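Local atomic coordinates of conserved hypothetical secreted protein (Helicobacter pylori, PDB entry 4RNZ), a protein that helps set the cell shape of Helicobacter pylori, probably as a zinc-dependent metalloendopeptidase of the M23 family that trims peptidoglycan. Residues L48-A51 against N52-I56; P21-L24 against Y25-S29; V240-M243 against G244-G248. All blocks are in the same frame, centred on the assembly; numbering follows the deposited sequence.

Contact 1. Residues L48-A51 against N52-I56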
loop_
_atom_site.group_PDB
_atom_site.type_symbol
_atom_site.label_atom_id
_atom_site.label_comp_id
_atom_site.label_asym_id
_atom_site.label_seq_id
_atom_site.Cartn_x
_atom_site.Cartn_y
_atom_site.Cartn_z
ATOM N N LEU A 48 -12.160 7.502 -22.322
ATOM C CA LEU A 48 -12.326 8.298 -23.531
ATOM C C LEU A 48 -13.420 7.642 -24.341
ATOM O O LEU A 48 -13.367 6.415 -24.590
ATOM C CB LEU A 48 -11.051 8.332 -24.363
ATOM C CG LEU A 48 -11.130 9.196 -25.638
ATOM C CD1 LEU A 48 -11.247 10.678 -25.319
ATOM C CD2 LEU A 48 -9.928 8.938 -26.527
ATOM N N ARG A 49 -14.386 8.452 -24.767
ATOM C CA ARG A 49 -15.529 7.962 -25.528
ATOM C C ARG A 49 -15.589 8.688 -26.880
ATOM O O ARG A 49 -15.094 9.804 -26.987
ATOM C CB ARG A 49 -16.799 8.191 -24.707
ATOM C CG ARG A 49 -16.901 7.267 -23.496
ATOM C CD ARG A 49 -18.084 7.548 -22.606
ATOM N NE ARG A 49 -17.989 6.741 -21.392
ATOM C CZ ARG A 49 -18.328 5.454 -21.295
ATOM N NH1 ARG A 49 -18.816 4.790 -22.340
ATOM N NH2 ARG A 49 -18.177 4.810 -20.143
ATOM N N ASP A 50 -16.158 8.054 -27.912
ATOM C CA ASP A 50 -16.349 8.731 -29.230
ATOM C C ASP A 50 -17.638 9.551 -29.223
ATOM O O ASP A 50 -18.275 9.699 -28.178
ATOM C CB ASP A 50 -16.359 7.729 -30.395
ATOM C CG ASP A 50 -17.538 6.785 -30.343
ATOM O OD1 ASP A 50 -18.514 7.042 -29.595
ATOM O OD2 ASP A 50 -17.477 5.759 -31.040
ATOM N N ALA A 51 -18.012 10.085 -30.388
ATOM C CA ALA A 51 -19.233 10.883 -30.536
ATOM C C ALA A 51 -20.475 10.126 -30.086
ATOM O O ALA A 51 -21.336 10.680 -29.419
ATOM C CB ALA A 51 -19.393 11.309 -31.978
ATOM N N ASN A 52 -20.548 8.855 -30.446
ATOM C CA ASN A 52 -21.623 7.973 -29.988
ATOM C C ASN A 52 -21.610 7.596 -28.508
ATOM O O ASN A 52 -22.425 6.777 -28.081
ATOM C CB ASN A 52 -21.601 6.682 -30.807
ATOM C CG ASN A 52 -22.164 6.875 -32.193
ATOM O OD1 ASN A 52 -22.167 7.986 -32.734
ATOM N ND2 ASN A 52 -22.659 5.790 -32.776
ATOM N N ASN A 53 -20.693 8.171 -27.727
ATOM C CA ASN A 53 -20.521 7.798 -26.327
ATOM C C ASN A 53 -20.048 6.339 -26.157
ATOM O O ASN A 53 -20.251 5.718 -25.123
ATOM C CB ASN A 53 -21.803 8.060 -25.546
ATOM C CG ASN A 53 -21.563 8.151 -24.056
ATOM O OD1 ASN A 53 -22.087 7.350 -23.286
ATOM N ND2 ASN A 53 -20.755 9.117 -23.639
ATOM N N THR A 54 -19.396 5.800 -27.177
ATOM C CA THR A 54 -18.860 4.469 -27.080
ATOM C C THR A 54 -17.509 4.559 -26.397
ATOM O O THR A 54 -16.698 5.410 -26.725
ATOM C CB THR A 54 -18.729 3.832 -28.467
ATOM O OG1 THR A 54 -20.037 3.741 -29.048
ATOM C CG2 THR A 54 -18.120 2.449 -28.387
ATOM N N LEU A 55 -17.284 3.676 -25.436
ATOM C CA LEU A 55 -16.000 3.602 -24.768
ATOM C C LEU A 55 -14.956 3.146 -25.771
ATOM O O LEU A 55 -15.052 2.041 -26.310
ATOM C CB LEU A 55 -16.076 2.635 -23.585
ATOM C CG LEU A 55 -14.918 2.628 -22.585
ATOM C CD1 LEU A 55 -13.695 1.907 -23.134
ATOM C CD2 LEU A 55 -14.566 4.042 -22.150
ATOM N N ILE A 56 -13.961 3.994 -26.031
ATOM C CA ILE A 56 -12.879 3.608 -26.924
ATOM C C ILE A 56 -11.537 3.466 -26.216
ATOM O O ILE A 56 -10.628 2.886 -26.772
ATOM C CB ILE A 56 -12.762 4.557 -28.134
ATOM C CG1 ILE A 56 -12.207 5.924 -27.720
ATOM C CG2 ILE A 56 -14.120 4.660 -28.841
ATOM C CD1 ILE A 56 -12.317 6.990 -28.785
#
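The guanidinium of Arg49 carries Leu55 on one face, with CD2 of Leu55 4.1 Å above the plane and over its centre. At the edge of the same group sits the backbone O of Asn53. NH1 of Arg49 donates to O of Asn53 at 3.3 Å, a bond that lies close to the guanidinium plane but meets the oxygen from above its carbonyl plane. The amide of Asn53 crosses the arginine chain, its plane turned 24° from the guanidinium, and its ND2 packs against CD of Arg49. CG of Arg49 lies anti to the carbonyl carbon (chi1 -71°) and the chain then runs extended to NE, which carries the head out over the returning strand. NH2 of Arg49 reaches further, to OD1 of Asn18.

Asp50 holds the turn from inside. Its CG sits between the backbone N and the carbonyl carbon (chi1 65°), folding the carboxylate back over the loop. OD1 of Asp50 accepts from N of Thr54 at 2.9 Å, met from above the carboxylate plane. A type I turn, Asp50 to Asn53, is closed by N of Asn53 to O of Asp50, 2.9 Å. N of Asp50 bonds to O of Thr54, also 2.9 Å. Left-handed Asn53 is the G1 bulge of this 3:5 hairpin. Farther along the strands, N of Ile56 donates to O of Leu48 at 2.9 Å, and Leu48 CD2 meets Ile56 CD1 at 3.8 Å as the two side chains cross.

This is the connection of the antiparallel hairpin formed by strands 44-49 and 55-61 in the N-terminal five-stranded sheet. Arg49 and Leu55 form a non-hydrogen-bonded pair there. The chemistry implies a turn fixed by its own polar groups: the carboxylate of Asp50 holds one backbone N-H, and Arg49 donates to a backbone oxygen and to Asn18.

Contact 2. Residues P21-L24 against Y25-S29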
loop_
_atom_site.group_PDB
_atom_site.type_symbol
_atom_site.label_atom_id
_atom_site.label_comp_id
_atom_site.label_asym_id
_atom_site.label_seq_id
_atom_site.Cartn_x
_atom_site.Cartn_y
_atom_site.Cartn_z
ATOM N N PRO A 21 -17.092 -6.848 -25.436
ATOM C CA PRO A 21 -17.216 -8.292 -25.308
ATOM C C PRO A 21 -16.475 -8.851 -24.092
ATOM O O PRO A 21 -15.278 -8.599 -23.893
ATOM C CB PRO A 21 -16.572 -8.814 -26.598
ATOM C CG PRO A 21 -16.745 -7.698 -27.583
ATOM C CD PRO A 21 -16.594 -6.446 -26.764
ATOM N N GLN A 22 -17.178 -9.658 -23.321
ATOM C CA GLN A 22 -16.678 -10.141 -22.061
ATOM C C GLN A 22 -15.551 -11.152 -22.196
ATOM O O GLN A 22 -14.823 -11.395 -21.226
ATOM C CB GLN A 22 -17.835 -10.676 -21.217
ATOM C CG GLN A 22 -18.643 -9.539 -20.597
ATOM C CD GLN A 22 -20.016 -9.968 -20.099
ATOM O OE1 GLN A 22 -20.136 -10.754 -19.166
ATOM N NE2 GLN A 22 -21.059 -9.403 -20.697
ATOM N N LYS A 23 -15.374 -11.719 -23.392
ATOM C CA LYS A 23 -14.228 -12.604 -23.646
ATOM C C LYS A 23 -12.916 -11.897 -23.444
ATOM O O LYS A 23 -11.882 -12.534 -23.262
ATOM C CB LYS A 23 -14.263 -13.163 -25.062
ATOM C CG LYS A 23 -13.989 -12.141 -26.149
ATOM C CD LYS A 23 -14.238 -12.739 -27.531
ATOM C CE LYS A 23 -14.554 -11.644 -28.547
ATOM N NZ LYS A 23 -14.894 -12.247 -29.855
ATOM N N LEU A 24 -12.933 -10.575 -23.566
ATOM C CA LEU A 24 -11.754 -9.779 -23.254
ATOM C C LEU A 24 -11.244 -10.103 -21.839
ATOM O O LEU A 24 -10.048 -10.182 -21.606
ATOM C CB LEU A 24 -12.066 -8.286 -23.427
ATOM C CG LEU A 24 -10.870 -7.341 -23.489
ATOM C CD1 LEU A 24 -9.907 -7.739 -24.596
ATOM C CD2 LEU A 24 -11.342 -5.901 -23.684
ATOM N N TYR A 25 -12.154 -10.314 -20.901
ATOM C CA TYR A 25 -11.793 -10.857 -19.586
ATOM C C TYR A 25 -11.600 -12.389 -19.571
ATOM O O TYR A 25 -10.584 -12.885 -19.096
ATOM C CB TYR A 25 -12.833 -10.466 -18.520
ATOM C CG TYR A 25 -12.569 -11.130 -17.195
ATOM C CD1 TYR A 25 -11.577 -10.662 -16.348
ATOM C CD2 TYR A 25 -13.277 -12.266 -16.813
ATOM C CE1 TYR A 25 -11.313 -11.285 -15.146
ATOM C CE2 TYR A 25 -13.009 -12.901 -15.612
ATOM C CZ TYR A 25 -12.030 -12.396 -14.778
ATOM O OH TYR A 25 -11.787 -13.016 -13.585
ATOM N N TYR A 26 -12.576 -13.137 -20.075
ATOM C CA TYR A 26 -12.551 -14.600 -19.940
ATOM C C TYR A 26 -11.319 -15.210 -20.566
ATOM O O TYR A 26 -10.765 -16.169 -20.020
ATOM C CB TYR A 26 -13.827 -15.231 -20.504
ATOM C CG TYR A 26 -15.076 -14.881 -19.729
ATOM C CD1 TYR A 26 -15.188 -15.193 -18.387
ATOM C CD2 TYR A 26 -16.153 -14.242 -20.340
ATOM C CE1 TYR A 26 -16.329 -14.880 -17.663
ATOM C CE2 TYR A 26 -17.302 -13.930 -19.623
ATOM C CZ TYR A 26 -17.381 -14.247 -18.289
ATOM O OH TYR A 26 -18.513 -13.938 -17.568
ATOM N N ASN A 27 -10.862 -14.636 -21.687
ATOM C CA ASN A 27 -9.632 -15.086 -22.340
ATOM C C ASN A 27 -8.346 -14.801 -21.601
ATOM O O ASN A 27 -7.311 -15.311 -21.988
ATOM C CB ASN A 27 -9.493 -14.487 -23.750
ATOM C CG ASN A 27 -10.377 -15.171 -24.763
ATOM O OD1 ASN A 27 -10.842 -14.547 -25.721
ATOM N ND2 ASN A 27 -10.605 -16.467 -24.571
ATOM N N LEU A 28 -8.376 -13.976 -20.563
ATOM C CA LEU A 28 -7.142 -13.690 -19.835
ATOM C C LEU A 28 -6.615 -14.942 -19.179
ATOM O O LEU A 28 -7.395 -15.789 -18.736
ATOM C CB LEU A 28 -7.390 -12.633 -18.759
ATOM C CG LEU A 28 -7.758 -11.249 -19.285
ATOM C CD1 LEU A 28 -8.168 -10.285 -18.168
ATOM C CD2 LEU A 28 -6.617 -10.667 -20.107
ATOM N N SER A 29 -5.289 -15.026 -19.075
ATOM C CA SER A 29 -4.637 -16.071 -18.315
ATOM C C SER A 29 -5.093 -15.948 -16.873
ATOM O O SER A 29 -5.623 -14.911 -16.480
ATOM C CB SER A 29 -3.129 -15.902 -18.387
ATOM O OG SER A 29 -2.733 -14.697 -17.761
#
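Tyr26 lies alongside Gln22, one helical turn back, and both side chains point the same way. CB of Tyr26 starts 4.0 Å from O of Gln22. CG is anti to the carbonyl carbon (chi1 -66°), and this lays the ring back along the preceding turn. CD2 of Tyr26 is then 3.3 Å from O of Gln22. CE2 of Tyr26 packs on CB of Gln22 at 3.7 Å. At the tip, OH of Tyr26 stays 3.9 Å from OE1 of Gln22, so the two ends are neighbours without a bond. The amide and ring planes are 34° apart. The backbone O of Gln22 approaches the ring obliquely.

That oxygen is shared. N of Tyr26 donates to O of Gln22 at 3.1 Å, close to the carbonyl plane and nearly straight at 166°. N of Tyr25 adds a weak bond to the same atom. One residue on, N of Asn27 donates to O of Lys23 at 2.8 Å. The side chain of Asn27 follows that of Lys23 in the same direction, and its OD1 comes 3.7 Å from CB of Lys23. Leu28 sets its CG against O of Leu24.

Lys23, Tyr26 and Asn27 are exposed, while Tyr25 is buried. Its ring meets Leu11 and Leu12 of helix 11-17 and makes a cation-pi contact with Lys33. Leu24 rests on Tyr77 and Leu79 of strand 76-83. OG of Ser29 caps N of Asp32 at the start of the next helix, 30-36.

The side-by-side pairs four residues apart, with their i to i+4 backbone bonds, are those of a short alpha-helical turn. Here helix 23-26 leads into helix 30-36, which carries the zinc ligand Glu34 in the Csd3 N-terminal region.

Contact 3. Residues V240-M243 against G244-G248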
loop_
_atom_site.group_PDB
_atom_site.type_symbol
_atom_site.label_atom_id
_atom_site.label_comp_id
_atom_site.label_asym_id
_atom_site.label_seq_id
_atom_site.Cartn_x
_atom_site.Cartn_y
_atom_site.Cartn_z
ATOM N N VAL A 240 -11.982 -8.574 9.522
ATOM C CA VAL A 240 -12.415 -8.921 8.180
ATOM C C VAL A 240 -13.075 -7.710 7.529
ATOM O O VAL A 240 -13.987 -7.143 8.089
ATOM C CB VAL A 240 -13.416 -10.079 8.184
ATOM C CG1 VAL A 240 -13.907 -10.391 6.768
ATOM C CG2 VAL A 240 -12.771 -11.306 8.778
ATOM N N GLY A 241 -12.603 -7.335 6.350
ATOM C CA GLY A 241 -13.181 -6.215 5.597
ATOM C C GLY A 241 -14.117 -6.730 4.538
ATOM O O GLY A 241 -15.266 -6.359 4.482
ATOM N N PHE A 242 -13.613 -7.593 3.685
ATOM C CA PHE A 242 -14.419 -8.190 2.647
ATOM C C PHE A 242 -14.316 -9.694 2.771
ATOM O O PHE A 242 -13.293 -10.247 3.175
ATOM C CB PHE A 242 -13.952 -7.737 1.261
ATOM C CG PHE A 242 -14.661 -8.430 0.128
ATOM C CD1 PHE A 242 -14.195 -9.648 -0.365
ATOM C CD2 PHE A 242 -15.792 -7.862 -0.456
ATOM C CE1 PHE A 242 -14.843 -10.298 -1.408
ATOM C CE2 PHE A 242 -16.445 -8.505 -1.502
ATOM C CZ PHE A 242 -15.975 -9.728 -1.966
ATOM N N MET A 243 -15.388 -10.349 2.392
ATOM C CA MET A 243 -15.457 -11.765 2.419
ATOM C C MET A 243 -16.531 -12.170 1.406
ATOM O O MET A 243 -17.706 -11.865 1.587
ATOM C CB MET A 243 -15.846 -12.154 3.821
ATOM C CG MET A 243 -16.022 -13.618 4.004
ATOM S SD MET A 243 -16.461 -13.875 5.712
ATOM C CE MET A 243 -17.122 -15.513 5.511
ATOM N N GLY A 244 -16.132 -12.814 0.322
ATOM C CA GLY A 244 -17.089 -13.213 -0.697
ATOM C C GLY A 244 -16.354 -13.575 -1.958
ATOM O O GLY A 244 -15.207 -14.013 -1.887
ATOM N N VAL A 245 -16.989 -13.376 -3.113
ATOM C CA VAL A 245 -16.399 -13.791 -4.372
ATOM C C VAL A 245 -15.929 -12.557 -5.126
ATOM O O VAL A 245 -16.655 -11.567 -5.185
ATOM C CB VAL A 245 -17.413 -14.572 -5.231
ATOM C CG1 VAL A 245 -16.789 -14.995 -6.552
ATOM C CG2 VAL A 245 -17.934 -15.784 -4.473
ATOM N N LYS A 246 -14.726 -12.618 -5.696
ATOM C CA LYS A 246 -14.233 -11.584 -6.613
ATOM C C LYS A 246 -13.717 -12.252 -7.867
ATOM O O LYS A 246 -12.861 -13.150 -7.800
ATOM C CB LYS A 246 -13.127 -10.739 -5.965
ATOM C CG LYS A 246 -13.677 -9.741 -4.962
ATOM C CD LYS A 246 -12.667 -8.685 -4.531
ATOM C CE LYS A 246 -13.367 -7.616 -3.699
ATOM N NZ LYS A 246 -12.449 -6.672 -3.002
ATOM N N ALA A 247 -14.232 -11.836 -9.025
ATOM C CA ALA A 247 -13.810 -12.442 -10.263
ATOM C C ALA A 247 -12.296 -12.413 -10.298
ATOM O O ALA A 247 -11.710 -11.366 -10.070
ATOM C CB ALA A 247 -14.376 -11.672 -11.449
ATOM N N GLY A 248 -11.672 -13.558 -10.567
ATOM C CA GLY A 248 -10.218 -13.650 -10.671
ATOM C C GLY A 248 -9.600 -14.173 -9.374
ATOM O O GLY A 248 -8.541 -14.784 -9.396
#
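NZ of Lys246 has two partners: it stands over the ring of Phe242 and forms a salt bridge with OE2 of Glu254. Its distance to the centroid of the Phe242 ring is 4.3 Å, only 12° off the ring normal, a cation-pi contact over the face. CE of Lys246 comes closer to that centroid, 3.7 Å, and adds a CH-pi contact near the middle of the same face. CG of Lys246 touches CZ of Phe242 at 3.8 Å. The lysine chain is extended beyond CG, so its methylenes cross the ring before the ammonium arrives.

Phe242 has its CG anti to the backbone N (chi1 174°), which sends the ring forward along the chain toward the next residues. Its CE1 lies 3.3 Å from N of Gly244, an oblique approach. Near the ring plane, CZ of Phe242 meets O of Val245 at 3.8 Å, at the ring edge. The positive charge of Lys246 is thus probably shared between Glu254 and the ring's pi electrons.

Strand 238-243 ends at Met243 and the chain turns a corner at Gly244 into the short strand 245-246, which belongs to another sheet or face. Strand 238-243 pairs antiparallel with strands 252-257 and 279-280 in the sheet of the M23 peptidase region. Val252 and Glu254 of strand 252-257 lie beside Phe242, and Val252 also touches Lys246.

How the contacts relate
All three contacts lie at the surface, and each is local to one run of chain. Contacts 1 and 2 both belong to the Csd3 N-terminal region, yet hold different elements: a strand hairpin and a short helix. Their nearest atoms are about 8 Å apart. Contact 3 belongs to the M23 region. It touches contact 2, where Tyr25 OH packs 3.1 Å from Gly248 N, so the N-terminal region meets the peptidase region here. Contact 1 relies on a carboxylate and backbone bonds, contact 2 on helical bonds, and contact 3 on a charge over a ring. The side chains of Tyr25 and Lys246 lie about 12 and 13 Å from the bound zinc.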